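ArtJ (Geobacillus stearothermophilus, PDB 2PVU) binds the basic amino acids arginine, lysine and histidine and probably delivers them to its cognate ATP-binding cassette transporter, Art(MP)2. Local coordinates at residues D69-V74 with V101-S106; M75-L80 with D241-N246. One frame throughout, in Å; residues are numbered along the deposited sequence.

Contact 1. Residues D69-V74 with V101-S106; sequences DLLDAV and VDMGIS
L71, on the helix, reaches across to M103 and I105 of the chain running through strand 103-104 and gives each of them one branch of its fork. CD1 meets the M103 methyl, CE, at 3.7 Å, while CD2 lies 4.0 Å from I105 CG2. The stem of L71 joins in, since its CB is also 4.2 Å from I105 CG2. With CG anti to the backbone N (chi1 -180°), L71 stands straight out from the helix. M103 comes the other way: its extended torsions (chi3 174°) carry CE out to L71 CD1, and this methyl end slides past the end of L71, the two side chains running in opposite directions. I105 also approaches counter to L71, but on its shorter branch: CG1 is anti to the backbone N and CG2 is the carbon turned to the leucine. G104 comes between M103 and I105 in the extended chain, and both flanking side chains face the helix. V46 of strand 44-48 touches both L71 and M103, and L70 and I105 both touch Y124. This is helix-on-sheet packing in an alpha/beta lobe of a family 3 solute-binding protein, where helix 66-78 lies over a parallel sheet of strand order 2-1-3. Just past I105, S106 turns to the pocket, touching the bound lysine, and its OG is hydrogen-bonded to D49 N. The meeting itself is wholly apolar and buried: it is held by dispersion and the exclusion of water, and its position is set by the shapes of methyl groups rather than by directed bonds.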
loop_
_atom_site.group_PDB
_atom_site.type_symbol
_atom_site.label_atom_id
_atom_site.label_comp_id
_atom_site.label_asym_id
_atom_site.label_seq_id
_atom_site.Cartn_x
_atom_site.Cartn_y
_atom_site.Cartn_z
ATOM N N ASP A 69 6.192 11.489 -1.543
ATOM C CA ASP A 69 6.981 12.483 -0.826
ATOM C C ASP A 69 8.069 11.774 -0.029
ATOM O O ASP A 69 9.177 12.273 0.089
ATOM C CB ASP A 69 6.127 13.303 0.135
ATOM C CG ASP A 69 5.183 14.258 -0.579
ATOM O OD1 ASP A 69 5.346 14.477 -1.805
ATOM O OD2 ASP A 69 4.287 14.790 0.111
ATOM N N LEU A 70 7.732 10.633 0.551
ATOM C CA LEU A 70 8.735 9.915 1.318
ATOM C C LEU A 70 9.851 9.436 0.399
ATOM O O LEU A 70 11.030 9.612 0.708
ATOM C CB LEU A 70 8.118 8.749 2.101
ATOM C CG LEU A 70 9.121 7.882 2.861
ATOM C CD1 LEU A 70 9.834 8.648 3.994
ATOM C CD2 LEU A 70 8.422 6.684 3.426
ATOM N N LEU A 71 9.500 8.857 -0.751
ATOM C CA LEU A 71 10.526 8.422 -1.720
ATOM C C LEU A 71 11.485 9.567 -2.108
ATOM O O LEU A 71 12.689 9.390 -2.125
ATOM C CB LEU A 71 9.864 7.797 -2.969
ATOM C CG LEU A 71 10.818 7.292 -4.074
ATOM C CD1 LEU A 71 11.556 6.036 -3.645
ATOM C CD2 LEU A 71 10.017 7.080 -5.369
ATOM N N ASP A 72 10.954 10.744 -2.375
ATOM C CA ASP A 72 11.813 11.868 -2.742
ATOM C C ASP A 72 12.792 12.239 -1.641
ATOM O O ASP A 72 13.967 12.501 -1.902
ATOM C CB ASP A 72 10.961 13.083 -3.079
ATOM C CG ASP A 72 11.765 14.130 -3.796
ATOM O OD1 ASP A 72 12.366 13.778 -4.846
ATOM O OD2 ASP A 72 11.837 15.267 -3.288
ATOM N N ALA A 73 12.305 12.304 -0.409
ATOM C CA ALA A 73 13.198 12.542 0.749
ATOM C C ALA A 73 14.265 11.459 0.875
ATOM O O ALA A 73 15.467 11.729 1.090
ATOM C CB ALA A 73 12.376 12.567 2.009
ATOM N N VAL A 74 13.817 10.218 0.782
ATOM C CA VAL A 74 14.731 9.102 0.928
ATOM C C VAL A 74 15.816 9.092 -0.177
ATOM O O VAL A 74 17.006 9.026 0.128
ATOM C CB VAL A 74 13.929 7.780 1.011
ATOM C CG1 VAL A 74 14.809 6.606 0.790
ATOM C CG2 VAL A 74 13.212 7.687 2.408
ATOM N N VAL A 101 12.568 -2.911 -13.316
ATOM C CA VAL A 101 12.400 -1.871 -12.344
ATOM C C VAL A 101 13.391 -2.183 -11.206
ATOM O O VAL A 101 13.571 -3.370 -10.844
ATOM C CB VAL A 101 10.909 -1.858 -11.920
ATOM C CG1 VAL A 101 10.705 -1.269 -10.598
ATOM C CG2 VAL A 101 10.072 -1.171 -12.990
ATOM N N ASP A 102 14.051 -1.151 -10.683
ATOM C CA ASP A 102 15.109 -1.331 -9.682
ATOM C C ASP A 102 14.575 -1.372 -8.236
ATOM O O ASP A 102 15.273 -1.832 -7.316
ATOM C CB ASP A 102 16.118 -0.189 -9.777
ATOM C CG ASP A 102 16.835 -0.174 -11.111
ATOM O OD1 ASP A 102 17.273 -1.255 -11.572
ATOM O OD2 ASP A 102 16.893 0.906 -11.710
ATOM N N MET A 103 13.382 -0.842 -8.051
ATOM C CA MET A 103 12.858 -0.513 -6.721
ATOM C C MET A 103 11.373 -0.271 -6.855
ATOM O O MET A 103 10.901 0.141 -7.936
ATOM C CB MET A 103 13.516 0.814 -6.263
ATOM C CG MET A 103 13.187 1.207 -4.841
ATOM S SD MET A 103 14.126 2.694 -4.442
ATOM C CE MET A 103 13.416 2.996 -2.832
ATOM N N GLY A 104 10.640 -0.520 -5.771
ATOM C CA GLY A 104 9.226 -0.185 -5.753
ATOM C C GLY A 104 8.841 0.493 -4.458
ATOM O O GLY A 104 9.434 0.233 -3.403
ATOM N N ILE A 105 7.830 1.347 -4.523
ATOM C CA ILE A 105 7.175 1.870 -3.306
ATOM C C ILE A 105 5.705 1.993 -3.684
ATOM O O ILE A 105 5.385 2.549 -4.735
ATOM C CB ILE A 105 7.797 3.226 -2.743
ATOM C CG1 ILE A 105 7.285 3.514 -1.307
ATOM C CG2 ILE A 105 7.570 4.384 -3.675
ATOM C CD1 ILE A 105 7.803 4.784 -0.694
ATOM N N SER A 106 4.826 1.361 -2.900
ATOM C CA SER A 106 3.424 1.226 -3.358
ATOM C C SER A 106 2.536 0.656 -2.231
ATOM O O SER A 106 1.689 -0.220 -2.516
ATOM C CB SER A 106 3.381 0.315 -4.609
ATOM O OG SER A 106 2.194 0.441 -5.398
#

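Contact 2. Residues M75-L80 with D241-N246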
loop_
_atom_site.group_PDB
_atom_site.type_symbol
_atom_site.label_atom_id
_atom_site.label_comp_id
_atom_site.label_asym_id
_atom_site.label_seq_id
_atom_site.Cartn_x
_atom_site.Cartn_y
_atom_site.Cartn_z
ATOM N N MET A 75 15.416 9.129 -1.449
ATOM C CA MET A 75 16.388 9.116 -2.538
ATOM C C MET A 75 17.316 10.333 -2.547
ATOM O O MET A 75 18.486 10.218 -2.911
ATOM C CB MET A 75 15.675 8.980 -3.881
ATOM C CG MET A 75 14.807 7.680 -3.974
ATOM S SD MET A 75 15.645 6.092 -3.705
ATOM C CE MET A 75 16.102 5.774 -5.409
ATOM N N LYS A 76 16.826 11.482 -2.109
ATOM C CA LYS A 76 17.689 12.652 -1.971
ATOM C C LYS A 76 18.738 12.460 -0.867
ATOM O O LYS A 76 19.923 12.780 -1.069
ATOM C CB LYS A 76 16.866 13.937 -1.793
ATOM C CG LYS A 76 16.245 14.402 -3.118
ATOM C CD LYS A 76 15.324 15.602 -3.008
ATOM C CE LYS A 76 14.963 16.116 -4.412
ATOM N NZ LYS A 76 13.768 17.015 -4.416
ATOM N N ALA A 77 18.312 11.908 0.269
ATOM C CA ALA A 77 19.222 11.611 1.384
ATOM C C ALA A 77 20.245 10.552 0.957
ATOM O O ALA A 77 21.400 10.566 1.407
ATOM C CB ALA A 77 18.432 11.161 2.627
ATOM N N ALA A 78 19.828 9.663 0.053
ATOM C CA ALA A 78 20.671 8.570 -0.421
ATOM C C ALA A 78 21.634 8.976 -1.552
ATOM O O ALA A 78 22.514 8.188 -1.919
ATOM C CB ALA A 78 19.794 7.400 -0.872
ATOM N N GLY A 79 21.468 10.198 -2.067
ATOM C CA GLY A 79 22.242 10.725 -3.194
ATOM C C GLY A 79 21.968 9.983 -4.492
ATOM O O GLY A 79 22.860 9.875 -5.335
ATOM N N LEU A 80 20.735 9.472 -4.641
ATOM C CA LEU A 80 20.329 8.676 -5.807
ATOM C C LEU A 80 19.353 9.405 -6.715
ATOM O O LEU A 80 18.246 9.748 -6.297
ATOM C CB LEU A 80 19.701 7.356 -5.353
ATOM C CG LEU A 80 20.541 6.406 -4.497
ATOM C CD1 LEU A 80 19.675 5.271 -3.964
ATOM C CD2 LEU A 80 21.700 5.862 -5.329
ATOM N N ASP A 241 17.989 2.058 3.298
ATOM C CA ASP A 241 17.838 1.902 4.770
ATOM C C ASP A 241 18.506 3.027 5.560
ATOM O O ASP A 241 17.938 3.558 6.518
ATOM C CB ASP A 241 18.363 0.519 5.242
ATOM C CG ASP A 241 17.409 -0.597 4.921
ATOM O OD1 ASP A 241 16.236 -0.273 4.642
ATOM O OD2 ASP A 241 17.815 -1.801 4.982
ATOM N N GLU A 242 19.718 3.414 5.156
ATOM C CA GLU A 242 20.418 4.491 5.854
ATOM C C GLU A 242 19.680 5.825 5.613
ATOM O O GLU A 242 19.541 6.633 6.546
ATOM C CB GLU A 242 21.893 4.569 5.406
ATOM C CG GLU A 242 22.679 5.770 5.957
ATOM C CD GLU A 242 22.869 5.727 7.471
ATOM O OE1 GLU A 242 22.617 4.670 8.107
ATOM O OE2 GLU A 242 23.308 6.770 8.033
ATOM N N ALA A 243 19.213 6.046 4.384
ATOM C CA ALA A 243 18.523 7.301 4.046
ATOM C C ALA A 243 17.208 7.418 4.816
ATOM O O ALA A 243 16.823 8.516 5.280
ATOM C CB ALA A 243 18.244 7.354 2.573
ATOM N N LEU A 244 16.466 6.310 4.883
ATOM C CA LEU A 244 15.217 6.319 5.648
ATOM C C LEU A 244 15.469 6.701 7.129
ATOM O O LEU A 244 14.709 7.491 7.712
ATOM C CB LEU A 244 14.545 4.937 5.569
ATOM C CG LEU A 244 13.246 4.697 6.371
ATOM C CD1 LEU A 244 12.117 5.669 6.008
ATOM C CD2 LEU A 244 12.743 3.254 6.194
ATOM N N LYS A 245 16.528 6.137 7.714
ATOM C CA LYS A 245 16.969 6.477 9.081
ATOM C C LYS A 245 17.213 7.951 9.203
ATOM O O LYS A 245 16.773 8.580 10.165
ATOM C CB LYS A 245 18.249 5.693 9.473
ATOM C CG LYS A 245 17.921 4.282 9.845
ATOM C CD LYS A 245 19.134 3.472 10.217
ATOM C CE LYS A 245 18.750 1.977 10.346
ATOM N NZ LYS A 245 19.974 1.112 10.511
ATOM N N ASN A 246 17.937 8.485 8.226
ATOM C CA ASN A 246 18.273 9.912 8.186
ATOM C C ASN A 246 17.015 10.786 8.064
ATOM O O ASN A 246 16.848 11.748 8.817
ATOM C CB ASN A 246 19.301 10.177 7.088
ATOM C CG ASN A 246 20.720 9.598 7.433
ATOM O OD1 ASN A 246 21.575 9.402 6.539
ATOM N ND2 ASN A 246 20.968 9.331 8.730
HETATM O O HOH W 1 21.673 8.857 3.514
#
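Helix-to-helix packing, alanine against alanine, joins the C-terminal turn of helix 66-78 to helix 237-249, and a Schellman motif closes the first helix directly beside the contact. The small side chains let the backbones come close: the CA atoms of A77 and A243 are 5.1 Å apart. A243 CB is the central atom. It lies 3.8 Å from A77 CB and the same distance from A78 CB, so one methyl is lodged against two consecutive alanines; it also lies against the backbone at A78 N. A77 CB in turn approaches the second helix's main chain, 4.1 Å from A243 O. Neighbouring turns of helix 237-249 extend the interface: V240 touches M75 and V247 touches A77. A243 is buried, but A77 lies at the exposed margin of the packing, where polar groups take over. Beyond A78, G79 has positive phi (66°) and the chain leaves the helix, with L80 N bonded back to M75 O at 2.9 Å and G79 N to K76 O. An apolar contact between L80 and M75 accompanies the Schellman motif, L80 CD1 being 3.9 Å from M75 CE and lying also against A78 CB. On the solvent side, N246 leans toward the first helix, its side chain stopping short of direct contact, and a water fills in. That water donates to both oxygens, to A77 O in the last helical turn and to N246 OD1, so it ties a main-chain carbonyl of one helix to a side-chain amide of the other. The angle at the water oxygen between A77 O and N246 OD1 is about 130°, with 2.7 Å to A77 O and 3.1 Å to N246 OD1.

How the contacts relate
From the N terminus the chain first lays down strand 44-48, then helix 66-78, which supplies one side of both contacts. Contact 1 closes the shorter loop: 26 residues, including strand 82-86 and helix 89-98, before strand 103-104 returns beneath the helix. Contact 2 opens inside that loop, at 75-80, and closes 160 residues later at 241-246, so the two cross. The helix is thereby packed against both the parallel sheet and the late helix 237-249, on adjoining sides. The contacts themselves touch: M103 SD is 3.8 Å from M75 CE, and V74 CG2 is 4.0 Å from L244 CA, so the two contacts adjoin.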